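Local coordinates for protein GDP-mannose-dependent alpha-(1-6)-phosphatidylinositol monomannoside mannosyltransferase (Corynebacterium glutamicum, PDB 3OKP) that belongs to the GT-B glycosyltransferases, with two Rossmann-like domains, and is modelled with guanosine-5'-diphosphate-alpha-d-mannose bound, at residues His76-Ile81 and Ala102-Gln107; Val143-Ser148 and Thr373-Ser378; Ser36-Ala41 and Arg85-Val90. One frame throughout, in Å; residues are numbered along the deposited sequence.

Contact 1 of 3, residues His76-Ile81 and Ala102-Gln107; sequences HAMAEI and AGTAKQ
Met78 lays its terminal methyl over the face of the peptide that joins Thr104 to Ala105. That peptide is the one flat group used between helices 76-81 and 102-107. Met78 CE stands almost directly above Ala105 N, 3.6 Å away, so the approach is to the broad side of the amide and not to its edge. From there the same methyl reaches Ala105 CB at 3.9 Å and Thr104 CG2 at 4.0 Å, so it touches two consecutive residues of the facing helix.

The shape of the methionine explains the fit. Its chain runs out extended through CG and SD, and only the last bond turns (chi3 68°), which swings CE onto the peptide. Beside it Ala79 CB meets Thr104 CG2 at 4.1 Å. In the threonine, chi1 (-59°) keeps OG1 beside the backbone N and puts CG2 opposite that N, facing Ala79. No hydrogen bond crosses, and what joins the segments is van der Waals packing of methyls on one another and on a peptide face.

Small residues let the backbones come near each other, with Ala79 CA and Ala105 CA 6.2 Å apart. The short helical axes approach to 9.1 Å and run in roughly the same direction, at 32° to each other.

Beneath the pair lies the parallel sheet of the N-terminal domain. Met78 also rests on Leu8, Val10 and Phe92, and Ala105 on Val90 and Val113, so strands 7-11, 89-92 and 112-116 floor the contact. Helix 72-84 leads into strand 89-92 and helix 102-107 follows it; the two therefore lie side by side on one face of the sheet, as successive helices of a Rossmann-like alternation.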
ATOM      1  N   HIS A  76       7.508  23.039 -19.990  1.00 12.11           N
ATOM      2  CA  HIS A  76       8.224  24.319 -19.906  1.00 12.91           C
ATOM      3  C   HIS A  76       8.343  24.795 -18.459  1.00 12.69           C
ATOM      4  O   HIS A  76       9.417  25.227 -18.025  1.00 12.88           O
ATOM      5  CB  HIS A  76       7.527  25.394 -20.757  1.00 13.43           C
ATOM      6  CG  HIS A  76       8.212  26.728 -20.735  1.00 14.53           C
ATOM      7  ND1 HIS A  76       8.913  27.223 -21.812  1.00 15.55           N
ATOM      8  CD2 HIS A  76       8.303  27.671 -19.764  1.00 15.54           C
ATOM      9  CE1 HIS A  76       9.404  28.413 -21.511  1.00 16.27           C
ATOM     10  NE2 HIS A  76       9.052  28.706 -20.272  1.00 15.92           N
ATOM     11  N   ALA A  77       7.232  24.717 -17.727  1.00 12.36           N
ATOM     12  CA  ALA A  77       7.183  25.125 -16.328  1.00 12.29           C
ATOM     13  C   ALA A  77       8.083  24.242 -15.467  1.00 11.95           C
ATOM     14  O   ALA A  77       8.785  24.741 -14.584  1.00 11.85           O
ATOM     15  CB  ALA A  77       5.752  25.097 -15.814  1.00 12.09           C
ATOM     16  N   MET A  78       8.058  22.936 -15.736  1.00 11.57           N
ATOM     17  CA  MET A  78       8.938  21.978 -15.062  1.00 11.35           C
ATOM     18  C   MET A  78      10.407  22.307 -15.328  1.00 11.89           C
ATOM     19  O   MET A  78      11.225  22.314 -14.404  1.00 11.78           O
ATOM     20  CB  MET A  78       8.631  20.547 -15.511  1.00 10.92           C
ATOM     21  CG  MET A  78       9.489  19.487 -14.823  1.00 10.74           C
ATOM     22  SD  MET A  78       9.411  17.856 -15.584  1.00 10.35           S
ATOM     23  CE  MET A  78      10.220  18.158 -17.156  1.00 10.79           C
ATOM     24  N   ALA A  79      10.722  22.588 -16.592  1.00 12.55           N
ATOM     25  CA  ALA A  79      12.078  22.919 -17.021  1.00 13.40           C
ATOM     26  C   ALA A  79      12.644  24.147 -16.304  1.00 14.08           C
ATOM     27  O   ALA A  79      13.810  24.154 -15.910  1.00 14.31           O
ATOM     28  CB  ALA A  79      12.124  23.117 -18.538  1.00 13.81           C
ATOM     29  N   GLU A  80      11.818  25.179 -16.138  1.00 14.58           N
ATOM     30  CA  GLU A  80      12.270  26.412 -15.491  1.00 15.39           C
ATOM     31  C   GLU A  80      12.497  26.252 -13.987  1.00 15.09           C
ATOM     32  O   GLU A  80      13.375  26.907 -13.422  1.00 15.37           O
ATOM     33  CB  GLU A  80      11.326  27.580 -15.792  1.00 15.85           C
ATOM     34  CG  GLU A  80      11.558  28.220 -17.167  1.00 17.75           C
ATOM     35  CD  GLU A  80      12.982  28.733 -17.355  1.00 19.27           C
ATOM     36  OE1 GLU A  80      13.433  29.570 -16.543  1.00 19.51           O
ATOM     37  OE2 GLU A  80      13.652  28.296 -18.316  1.00 20.17           O
ATOM     38  N   ILE A  81      11.716  25.378 -13.353  1.00 14.42           N
ATOM     39  CA  ILE A  81      11.909  25.045 -11.940  1.00 14.32           C
ATOM     40  C   ILE A  81      13.223  24.280 -11.752  1.00 14.48           C
ATOM     41  O   ILE A  81      13.994  24.576 -10.834  1.00 14.49           O
ATOM     42  CB  ILE A  81      10.716  24.237 -11.361  1.00 13.78           C
ATOM     43  CG1 ILE A  81       9.435  25.083 -11.377  1.00 14.04           C
ATOM     44  CG2 ILE A  81      11.022  23.759  -9.935  1.00 13.21           C
ATOM     45  CD1 ILE A  81       8.144  24.273 -11.225  1.00 13.53           C
ATOM     46  N   ALA A 102      10.127  13.129 -19.324  1.00 12.26           N
ATOM     47  CA  ALA A 102      11.481  12.832 -18.836  1.00 12.27           C
ATOM     48  C   ALA A 102      12.582  13.379 -19.749  1.00 12.79           C
ATOM     49  O   ALA A 102      13.637  13.808 -19.273  1.00 12.89           O
ATOM     50  CB  ALA A 102      11.657  11.339 -18.616  1.00 12.38           C
ATOM     51  N   GLY A 103      12.329  13.363 -21.057  1.00 12.94           N
ATOM     52  CA  GLY A 103      13.242  13.956 -22.035  1.00 13.49           C
ATOM     53  C   GLY A 103      13.511  15.426 -21.762  1.00 13.54           C
ATOM     54  O   GLY A 103      14.663  15.862 -21.765  1.00 13.83           O
ATOM     55  N   THR A 104      12.442  16.181 -21.511  1.00 13.27           N
ATOM     56  CA  THR A 104      12.527  17.604 -21.169  1.00 13.54           C
ATOM     57  C   THR A 104      13.326  17.825 -19.884  1.00 13.37           C
ATOM     58  O   THR A 104      14.099  18.782 -19.784  1.00 13.68           O
ATOM     59  CB  THR A 104      11.119  18.234 -21.018  1.00 13.30           C
ATOM     60  OG1 THR A 104      10.394  18.081 -22.245  1.00 13.87           O
ATOM     61  CG2 THR A 104      11.204  19.722 -20.666  1.00 13.58           C
ATOM     62  N   ALA A 105      13.137  16.935 -18.910  1.00 12.95           N
ATOM     63  CA  ALA A 105      13.855  17.007 -17.639  1.00 13.06           C
ATOM     64  C   ALA A 105      15.372  16.912 -17.830  1.00 13.66           C
ATOM     65  O   ALA A 105      16.122  17.681 -17.224  1.00 13.92           O
ATOM     66  CB  ALA A 105      13.356  15.931 -16.672  1.00 12.44           C
ATOM     67  N   LYS A 106      15.812  15.983 -18.679  1.00 14.04           N
ATOM     68  CA  LYS A 106      17.230  15.856 -19.029  1.00 14.94           C
ATOM     69  C   LYS A 106      17.731  17.049 -19.848  1.00 15.33           C
ATOM     70  O   LYS A 106      18.854  17.515 -19.648  1.00 15.58           O
ATOM     71  CB  LYS A 106      17.501  14.539 -19.768  1.00 15.42           C
ATOM     72  CG  LYS A 106      17.369  13.305 -18.883  1.00 16.39           C
ATOM     73  CD  LYS A 106      17.975  12.068 -19.531  1.00 19.08           C
ATOM     74  CE  LYS A 106      18.082  10.925 -18.523  1.00 19.79           C
ATOM     75  NZ  LYS A 106      18.378   9.611 -19.176  1.00 20.84           N
ATOM     76  N   GLN A 107      16.890  17.544 -20.757  1.00 15.09           N
ATOM     77  CA  GLN A 107      17.202  18.742 -21.542  1.00 15.75           C
ATOM     78  C   GLN A 107      17.406  19.967 -20.649  1.00 15.40           C
ATOM     79  O   GLN A 107      18.279  20.798 -20.912  1.00 15.88           O
ATOM     80  CB  GLN A 107      16.088  19.038 -22.549  1.00 15.65           C
ATOM     81  CG  GLN A 107      15.955  18.036 -23.679  1.00 16.32           C
ATOM     82  CD  GLN A 107      14.778  18.340 -24.587  1.00 16.86           C
ATOM     83  OE1 GLN A 107      14.106  19.369 -24.442  1.00 18.78           O
ATOM     84  NE2 GLN A 107      14.521  17.448 -25.535  1.00 17.78           N
TER

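Contact 2 of 3, residues Val143-Ser148 and Thr373-Ser378; sequences VLTYIS and TNILQS
Ile375 reaches from helix 373-377 to strand 143-146 and touches two of its residues, each with a different branch. Its CG2 meets Val143 CG1 at 4.1 Å, and its CD1 comes to Thr145 CG2 at 4.3 Å. Val143 and Thr145, two apart in the strand, both turn their side chains to the helix.

The torsions divide the work. In Ile375, chi1 (-62°) puts CG2 opposite the backbone N, and chi2 (167°) sets CD1 anti to CA, so it points out from the helix beside CG2 but displaced toward Thr145. Val143 offers CG1, the methyl anti to its backbone N (chi1 -179°), and the two side chains meet at a slant. Thr145 gives the helix its methyl while its hydroxyl hydrogen-bonds Ser116 OG on the adjacent strand.

The helix stops here with its own closure: Ser378 OG donates to Asn374 O at 2.9 Å, in the carbonyl plane, and reinforces a weak backbone bond from Ser378 N to the same oxygen. Beyond it, Lys112 NZ hydrogen-bonds Ile375 O and Ser378 O, and Asn89 ND2 hydrogen-bonds Leu376 O.

In GT-B enzymes the C-terminal helix commonly crosses back onto the N-terminal domain, as helix 365-377 does. With no polar bond across the contact itself, methyl packing seats it here, while polar groups of neighbouring strands hold its last carbonyls.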
ATOM      1  N   VAL A 143      15.889   5.534 -13.377  1.00 13.45           N
ATOM      2  CA  VAL A 143      15.480   4.625 -12.310  1.00 13.02           C
ATOM      3  C   VAL A 143      13.965   4.449 -12.322  1.00 12.37           C
ATOM      4  O   VAL A 143      13.219   5.415 -12.159  1.00 11.86           O
ATOM      5  CB  VAL A 143      15.928   5.126 -10.908  1.00 12.83           C
ATOM      6  CG1 VAL A 143      15.502   4.137  -9.823  1.00 12.92           C
ATOM      7  CG2 VAL A 143      17.440   5.347 -10.857  1.00 13.45           C
ATOM      8  N   LEU A 144      13.517   3.215 -12.528  1.00 12.34           N
ATOM      9  CA  LEU A 144      12.099   2.904 -12.422  1.00 11.92           C
ATOM     10  C   LEU A 144      11.841   2.105 -11.152  1.00 11.64           C
ATOM     11  O   LEU A 144      12.396   1.017 -10.970  1.00 11.98           O
ATOM     12  CB  LEU A 144      11.603   2.138 -13.651  1.00 12.36           C
ATOM     13  CG  LEU A 144      10.077   2.038 -13.750  1.00 13.05           C
ATOM     14  CD1 LEU A 144       9.492   3.252 -14.474  1.00 12.71           C
ATOM     15  CD2 LEU A 144       9.666   0.753 -14.438  1.00 14.39           C
ATOM     16  N   THR A 145      11.010   2.651 -10.269  1.00 10.89           N
ATOM     17  CA  THR A 145      10.679   1.950  -9.028  1.00 10.52           C
ATOM     18  C   THR A 145       9.388   1.137  -9.158  1.00 10.45           C
ATOM     19  O   THR A 145       8.501   1.483  -9.940  1.00 10.19           O
ATOM     20  CB  THR A 145      10.640   2.884  -7.786  1.00 10.24           C
ATOM     21  OG1 THR A 145       9.376   3.550  -7.700  1.00  9.92           O
ATOM     22  CG2 THR A 145      11.781   3.909  -7.818  1.00  9.73           C
ATOM     23  N   TYR A 146       9.314   0.048  -8.394  1.00 10.36           N
ATOM     24  CA  TYR A 146       8.178  -0.867  -8.425  1.00 10.60           C
ATOM     25  C   TYR A 146       7.822  -1.297  -7.002  1.00 10.62           C
ATOM     26  O   TYR A 146       8.679  -1.294  -6.118  1.00 10.68           O
ATOM     27  CB  TYR A 146       8.496  -2.087  -9.304  1.00 10.81           C
ATOM     28  CG  TYR A 146       9.682  -2.911  -8.831  1.00 11.15           C
ATOM     29  CD1 TYR A 146       9.509  -3.967  -7.936  1.00 11.63           C
ATOM     30  CD2 TYR A 146      10.975  -2.640  -9.284  1.00 11.23           C
ATOM     31  CE1 TYR A 146      10.591  -4.729  -7.497  1.00 12.03           C
ATOM     32  CE2 TYR A 146      12.066  -3.399  -8.849  1.00 11.30           C
ATOM     33  CZ  TYR A 146      11.863  -4.440  -7.956  1.00 12.07           C
ATOM     34  OH  TYR A 146      12.928  -5.199  -7.521  1.00 12.80           O
ATOM     35  N   ILE A 147       6.563  -1.673  -6.791  1.00 10.94           N
ATOM     36  CA  ILE A 147       6.065  -2.013  -5.450  1.00 11.25           C
ATOM     37  C   ILE A 147       6.253  -3.490  -5.053  1.00 11.49           C
ATOM     38  O   ILE A 147       6.391  -3.802  -3.869  1.00 11.58           O
ATOM     39  CB  ILE A 147       4.584  -1.565  -5.240  1.00 11.19           C
ATOM     40  CG1 ILE A 147       3.624  -2.371  -6.127  1.00 11.88           C
ATOM     41  CG2 ILE A 147       4.442  -0.052  -5.472  1.00 10.95           C
ATOM     42  CD1 ILE A 147       2.150  -2.230  -5.755  1.00 12.29           C
ATOM     43  N   SER A 148       6.257  -4.385  -6.040  1.00 11.64           N
ATOM     44  CA  SER A 148       6.450  -5.816  -5.786  1.00 12.01           C
ATOM     45  C   SER A 148       7.141  -6.517  -6.952  1.00 12.24           C
ATOM     46  O   SER A 148       7.114  -6.032  -8.085  1.00 11.76           O
ATOM     47  CB  SER A 148       5.110  -6.499  -5.489  1.00 12.48           C
ATOM     48  OG  SER A 148       4.204  -6.353  -6.571  1.00 12.74           O
ATOM     49  N   THR A 373      16.488   7.552   0.065  1.00 13.53           N
ATOM     50  CA  THR A 373      17.688   8.378   0.205  1.00 14.25           C
ATOM     51  C   THR A 373      18.807   7.857  -0.701  1.00 14.71           C
ATOM     52  O   THR A 373      19.452   8.638  -1.403  1.00 14.71           O
ATOM     53  CB  THR A 373      18.152   8.462   1.678  1.00 14.61           C
ATOM     54  OG1 THR A 373      17.090   8.995   2.476  1.00 14.58           O
ATOM     55  CG2 THR A 373      19.378   9.369   1.825  1.00 15.56           C
ATOM     56  N   ASN A 374      19.005   6.539  -0.700  1.00 15.09           N
ATOM     57  CA  ASN A 374      20.015   5.902  -1.547  1.00 15.80           C
ATOM     58  C   ASN A 374      19.795   6.144  -3.039  1.00 15.47           C
ATOM     59  O   ASN A 374      20.755   6.339  -3.786  1.00 15.70           O
ATOM     60  CB  ASN A 374      20.098   4.401  -1.259  1.00 16.27           C
ATOM     61  CG  ASN A 374      20.647   4.098   0.128  1.00 17.86           C
ATOM     62  OD1 ASN A 374      21.215   4.968   0.795  1.00 19.69           O
ATOM     63  ND2 ASN A 374      20.477   2.858   0.569  1.00 19.42           N
ATOM     64  N   ILE A 375      18.532   6.141  -3.463  1.00 14.78           N
ATOM     65  CA  ILE A 375      18.174   6.421  -4.851  1.00 14.51           C
ATOM     66  C   ILE A 375      18.446   7.890  -5.199  1.00 14.70           C
ATOM     67  O   ILE A 375      19.086   8.186  -6.212  1.00 14.88           O
ATOM     68  CB  ILE A 375      16.694   6.047  -5.154  1.00 14.06           C
ATOM     69  CG1 ILE A 375      16.463   4.544  -4.939  1.00 14.01           C
ATOM     70  CG2 ILE A 375      16.304   6.450  -6.579  1.00 13.68           C
ATOM     71  CD1 ILE A 375      14.997   4.127  -4.900  1.00 13.75           C
ATOM     72  N   LEU A 376      17.977   8.798  -4.346  1.00 14.59           N
ATOM     73  CA  LEU A 376      18.080  10.233  -4.608  1.00 14.95           C
ATOM     74  C   LEU A 376      19.476  10.824  -4.381  1.00 15.98           C
ATOM     75  O   LEU A 376      19.817  11.854  -4.969  1.00 16.03           O
ATOM     76  CB  LEU A 376      17.039  11.007  -3.790  1.00 14.28           C
ATOM     77  CG  LEU A 376      15.555  10.686  -4.024  1.00 13.36           C
ATOM     78  CD1 LEU A 376      14.682  11.498  -3.082  1.00 12.22           C
ATOM     79  CD2 LEU A 376      15.151  10.927  -5.475  1.00 12.16           C
ATOM     80  N   GLN A 377      20.281  10.177  -3.543  1.00 17.04           N
ATOM     81  CA  GLN A 377      21.586  10.731  -3.168  1.00 18.43           C
ATOM     82  C   GLN A 377      22.792  10.063  -3.826  1.00 19.66           C
ATOM     83  O   GLN A 377      23.905  10.584  -3.743  1.00 20.21           O
ATOM     84  CB  GLN A 377      21.757  10.765  -1.641  1.00 18.58           C
ATOM     85  CG  GLN A 377      20.807  11.722  -0.920  1.00 17.95           C
ATOM     86  CD  GLN A 377      20.838  13.138  -1.482  1.00 17.64           C
ATOM     87  OE1 GLN A 377      21.894  13.654  -1.851  1.00 18.09           O
ATOM     88  NE2 GLN A 377      19.674  13.770  -1.546  1.00 16.87           N
ATOM     89  N   SER A 378      22.576   8.921  -4.480  1.00 20.33           N
ATOM     90  CA  SER A 378      23.658   8.251  -5.201  1.00 21.99           C
ATOM     91  C   SER A 378      23.997   8.992  -6.493  1.00 22.73           C
ATOM     92  O   SER A 378      23.118   9.576  -7.133  1.00 22.26           O
ATOM     93  CB  SER A 378      23.309   6.786  -5.495  1.00 21.84           C
ATOM     94  OG  SER A 378      22.172   6.684  -6.335  1.00 21.58           O
TER

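Contact 3 of 3, residues Ser36-Ala41 and Arg85-Val90; sequences SIVVFA and REIDNV
Val38, Arg85 and Ile87 make the apolar part of this contact. One valine methyl does the work: Val38 CG2 lies 4.3 Å from Ile87 CD1, and the same methyl is 4.3 Å from Arg85 CD, the aliphatic middle of the arginine. Arg85 and Ile87 also lean on each other, with Arg85 CB 3.8 Å from Ile87 CD1, so the valine tip faces a pair of chains already packed together. Ile87 starts off to one side, but its bent chi2 (-60°) brings CD1 round to the valine. Arg85 is folded at its first two torsions, which lays CD over Val38.

Charge comes next. The guanidinium carries on past the valine to strand 59-63, where Arg85 NE makes a salt bridge with Glu59 OE1. Val38 touches Glu59 as well, so the methylenes of the arginine cover the valine while its charged end is fixed beyond.

Of backbone bonds between the segments there are none, because strand 7-11 runs between strands 37-42 and 89-92. Val38 pairs with Thr7 and Val9 in that middle strand, and both Val38 and Ile87 rest on Leu8. Lys6, just ahead of strand 7-11, holds the turn: its NZ hydrogen-bonds Arg85 O and its N hydrogen-bonds Asp88 OD2.

Arg85 is where the chain leaves helix 72-84, and Glu86 adopts left-handed backbone angles (51°, 55°) as the chain doubles back towards the sheet. The turn packs on a strand two places over from the one it leads into. That parallel sheet, of order 3-2-1-4-5-6-7 with alternating helices, is the Rossmann-like N-terminal domain of a GT-B glycosyltransferase.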
ATOM      1  N   SER A  36      16.049  19.573   0.605  1.00 14.49           N
ATOM      2  CA  SER A  36      16.459  18.900  -0.634  1.00 14.38           C
ATOM      3  C   SER A  36      15.272  18.466  -1.505  1.00 13.72           C
ATOM      4  O   SER A  36      15.451  17.773  -2.508  1.00 13.53           O
ATOM      5  CB  SER A  36      17.359  17.695  -0.319  1.00 14.55           C
ATOM      6  OG  SER A  36      16.597  16.565   0.087  1.00 14.73           O
ATOM      7  N   ILE A  37      14.068  18.888  -1.120  1.00 13.37           N
ATOM      8  CA  ILE A  37      12.842  18.497  -1.811  1.00 12.82           C
ATOM      9  C   ILE A  37      12.039  19.712  -2.267  1.00 12.58           C
ATOM     10  O   ILE A  37      11.815  20.645  -1.488  1.00 12.81           O
ATOM     11  CB  ILE A  37      11.927  17.615  -0.907  1.00 12.94           C
ATOM     12  CG1 ILE A  37      12.601  16.278  -0.557  1.00 13.33           C
ATOM     13  CG2 ILE A  37      10.545  17.409  -1.555  1.00 12.72           C
ATOM     14  CD1 ILE A  37      12.614  15.233  -1.685  1.00 14.26           C
ATOM     15  N   VAL A  38      11.621  19.690  -3.533  1.00 11.69           N
ATOM     16  CA  VAL A  38      10.639  20.636  -4.063  1.00 11.23           C
ATOM     17  C   VAL A  38       9.552  19.830  -4.782  1.00 10.46           C
ATOM     18  O   VAL A  38       9.857  18.866  -5.482  1.00 10.10           O
ATOM     19  CB  VAL A  38      11.269  21.665  -5.048  1.00 11.47           C
ATOM     20  CG1 VAL A  38      10.240  22.718  -5.461  1.00 11.49           C
ATOM     21  CG2 VAL A  38      12.495  22.345  -4.433  1.00 12.12           C
ATOM     22  N   VAL A  39       8.293  20.215  -4.592  1.00 10.18           N
ATOM     23  CA  VAL A  39       7.174  19.546  -5.261  1.00  9.81           C
ATOM     24  C   VAL A  39       6.538  20.462  -6.305  1.00  9.86           C
ATOM     25  O   VAL A  39       6.332  21.652  -6.056  1.00 10.06           O
ATOM     26  CB  VAL A  39       6.096  19.050  -4.254  1.00  9.91           C
ATOM     27  CG1 VAL A  39       4.928  18.372  -4.980  1.00  9.51           C
ATOM     28  CG2 VAL A  39       6.710  18.090  -3.237  1.00  9.74           C
ATOM     29  N   PHE A  40       6.259  19.890  -7.474  1.00  9.59           N
ATOM     30  CA  PHE A  40       5.497  20.538  -8.539  1.00  9.77           C
ATOM     31  C   PHE A  40       4.215  19.722  -8.737  1.00  9.94           C
ATOM     32  O   PHE A  40       4.245  18.614  -9.282  1.00  9.42           O
ATOM     33  CB  PHE A  40       6.344  20.609  -9.822  1.00  9.72           C
ATOM     34  CG  PHE A  40       5.666  21.290 -10.990  1.00  9.99           C
ATOM     35  CD1 PHE A  40       5.010  22.512 -10.831  1.00 10.30           C
ATOM     36  CD2 PHE A  40       5.719  20.719 -12.263  1.00  9.94           C
ATOM     37  CE1 PHE A  40       4.396  23.142 -11.915  1.00 10.41           C
ATOM     38  CE2 PHE A  40       5.112  21.339 -13.355  1.00  9.55           C
ATOM     39  CZ  PHE A  40       4.447  22.552 -13.182  1.00 10.06           C
ATOM     40  N   ALA A  41       3.095  20.268  -8.263  1.00 10.38           N
ATOM     41  CA  ALA A  41       1.834  19.525  -8.211  1.00 10.75           C
ATOM     42  C   ALA A  41       0.644  20.299  -8.779  1.00 11.41           C
ATOM     43  O   ALA A  41       0.598  21.525  -8.707  1.00 11.56           O
ATOM     44  CB  ALA A  41       1.543  19.083  -6.776  1.00 10.52           C
ATOM     45  N   ARG A  85      15.743  26.165  -9.269  1.00 18.93           N
ATOM     46  CA  ARG A  85      16.015  25.526  -7.984  1.00 18.77           C
ATOM     47  C   ARG A  85      17.257  24.635  -8.018  1.00 18.61           C
ATOM     48  O   ARG A  85      17.547  23.941  -7.043  1.00 18.65           O
ATOM     49  CB  ARG A  85      14.792  24.736  -7.500  1.00 18.29           C
ATOM     50  CG  ARG A  85      13.627  25.593  -7.018  1.00 19.30           C
ATOM     51  CD  ARG A  85      13.906  26.223  -5.648  1.00 21.56           C
ATOM     52  NE  ARG A  85      12.782  27.034  -5.181  1.00 22.54           N
ATOM     53  CZ  ARG A  85      12.717  28.361  -5.262  1.00 23.92           C
ATOM     54  NH1 ARG A  85      13.716  29.059  -5.793  1.00 24.72           N
ATOM     55  NH2 ARG A  85      11.644  28.995  -4.805  1.00 23.93           N
ATOM     56  N   GLU A  86      17.985  24.666  -9.135  1.00 18.56           N
ATOM     57  CA  GLU A  86      19.193  23.849  -9.335  1.00 18.79           C
ATOM     58  C   GLU A  86      18.946  22.365  -9.027  1.00 17.44           C
ATOM     59  O   GLU A  86      19.641  21.749  -8.209  1.00 17.50           O
ATOM     60  CB  GLU A  86      20.381  24.406  -8.535  1.00 19.46           C
ATOM     61  CG  GLU A  86      20.934  25.724  -9.077  1.00 21.22           C
ATOM     62  CD  GLU A  86      22.263  26.116  -8.448  1.00 22.20           C
ATOM     63  OE1 GLU A  86      22.348  26.190  -7.202  1.00 23.85           O
ATOM     64  OE2 GLU A  86      23.225  26.364  -9.207  1.00 25.13           O
ATOM     65  N   ILE A  87      17.943  21.808  -9.701  1.00 16.05           N
ATOM     66  CA  ILE A  87      17.474  20.448  -9.453  1.00 14.57           C
ATOM     67  C   ILE A  87      18.394  19.391 -10.070  1.00 14.36           C
ATOM     68  O   ILE A  87      18.754  19.472 -11.247  1.00 14.29           O
ATOM     69  CB  ILE A  87      16.012  20.269  -9.965  1.00 14.03           C
ATOM     70  CG1 ILE A  87      15.036  21.185  -9.200  1.00 13.38           C
ATOM     71  CG2 ILE A  87      15.575  18.808  -9.915  1.00 13.28           C
ATOM     72  CD1 ILE A  87      14.963  20.957  -7.686  1.00 12.66           C
ATOM     73  N   ASP A  88      18.761  18.407  -9.251  1.00 13.72           N
ATOM     74  CA  ASP A  88      19.589  17.279  -9.668  1.00 13.48           C
ATOM     75  C   ASP A  88      18.736  16.091 -10.108  1.00 12.77           C
ATOM     76  O   ASP A  88      18.996  15.491 -11.152  1.00 13.04           O
ATOM     77  CB  ASP A  88      20.514  16.851  -8.521  1.00 13.83           C
ATOM     78  CG  ASP A  88      21.427  17.972  -8.061  1.00 14.35           C
ATOM     79  OD1 ASP A  88      22.320  18.371  -8.839  1.00 14.08           O
ATOM     80  OD2 ASP A  88      21.254  18.450  -6.920  1.00 14.09           O
ATOM     81  N   ASN A  89      17.731  15.754  -9.299  1.00 11.95           N
ATOM     82  CA  ASN A  89      16.835  14.629  -9.577  1.00 11.21           C
ATOM     83  C   ASN A  89      15.435  15.099  -9.921  1.00 10.62           C
ATOM     84  O   ASN A  89      14.897  15.987  -9.266  1.00 10.48           O
ATOM     85  CB  ASN A  89      16.724  13.687  -8.369  1.00 10.89           C
ATOM     86  CG  ASN A  89      18.067  13.278  -7.803  1.00 11.16           C
ATOM     87  OD1 ASN A  89      18.938  12.782  -8.517  1.00 11.37           O
ATOM     88  ND2 ASN A  89      18.229  13.463  -6.499  1.00 11.20           N
ATOM     89  N   VAL A  90      14.842  14.483 -10.938  1.00 10.37           N
ATOM     90  CA  VAL A  90      13.428  14.681 -11.236  1.00  9.88           C
ATOM     91  C   VAL A  90      12.697  13.363 -10.998  1.00  9.76           C
ATOM     92  O   VAL A  90      12.992  12.348 -11.640  1.00  9.95           O
ATOM     93  CB  VAL A  90      13.201  15.201 -12.679  1.00 10.03           C
ATOM     94  CG1 VAL A  90      11.709  15.269 -13.014  1.00  9.43           C
ATOM     95  CG2 VAL A  90      13.835  16.569 -12.849  1.00 10.07           C
TER

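How the contacts relate
From the N terminus, residues 36-41, mostly strand, open contact 3 and helix residues 76-81 open contact 1. Residues 85-90 then close the first before 102-107 close the second, so these two loops cross. They also touch, Phe40 packing on Ala77 and Ile81, and Val90 on Ala105, so the two contacts join on the same side of the N-terminal sheet. Contact 2 comes in series: 143-148 open it, and the chain passes through the whole C-terminal domain before 373-378 return to close it. That helix also touches contact 3, through the bond to Asn89, whereas contacts 1 and 2 stay about 8 Å apart at their nearest atoms.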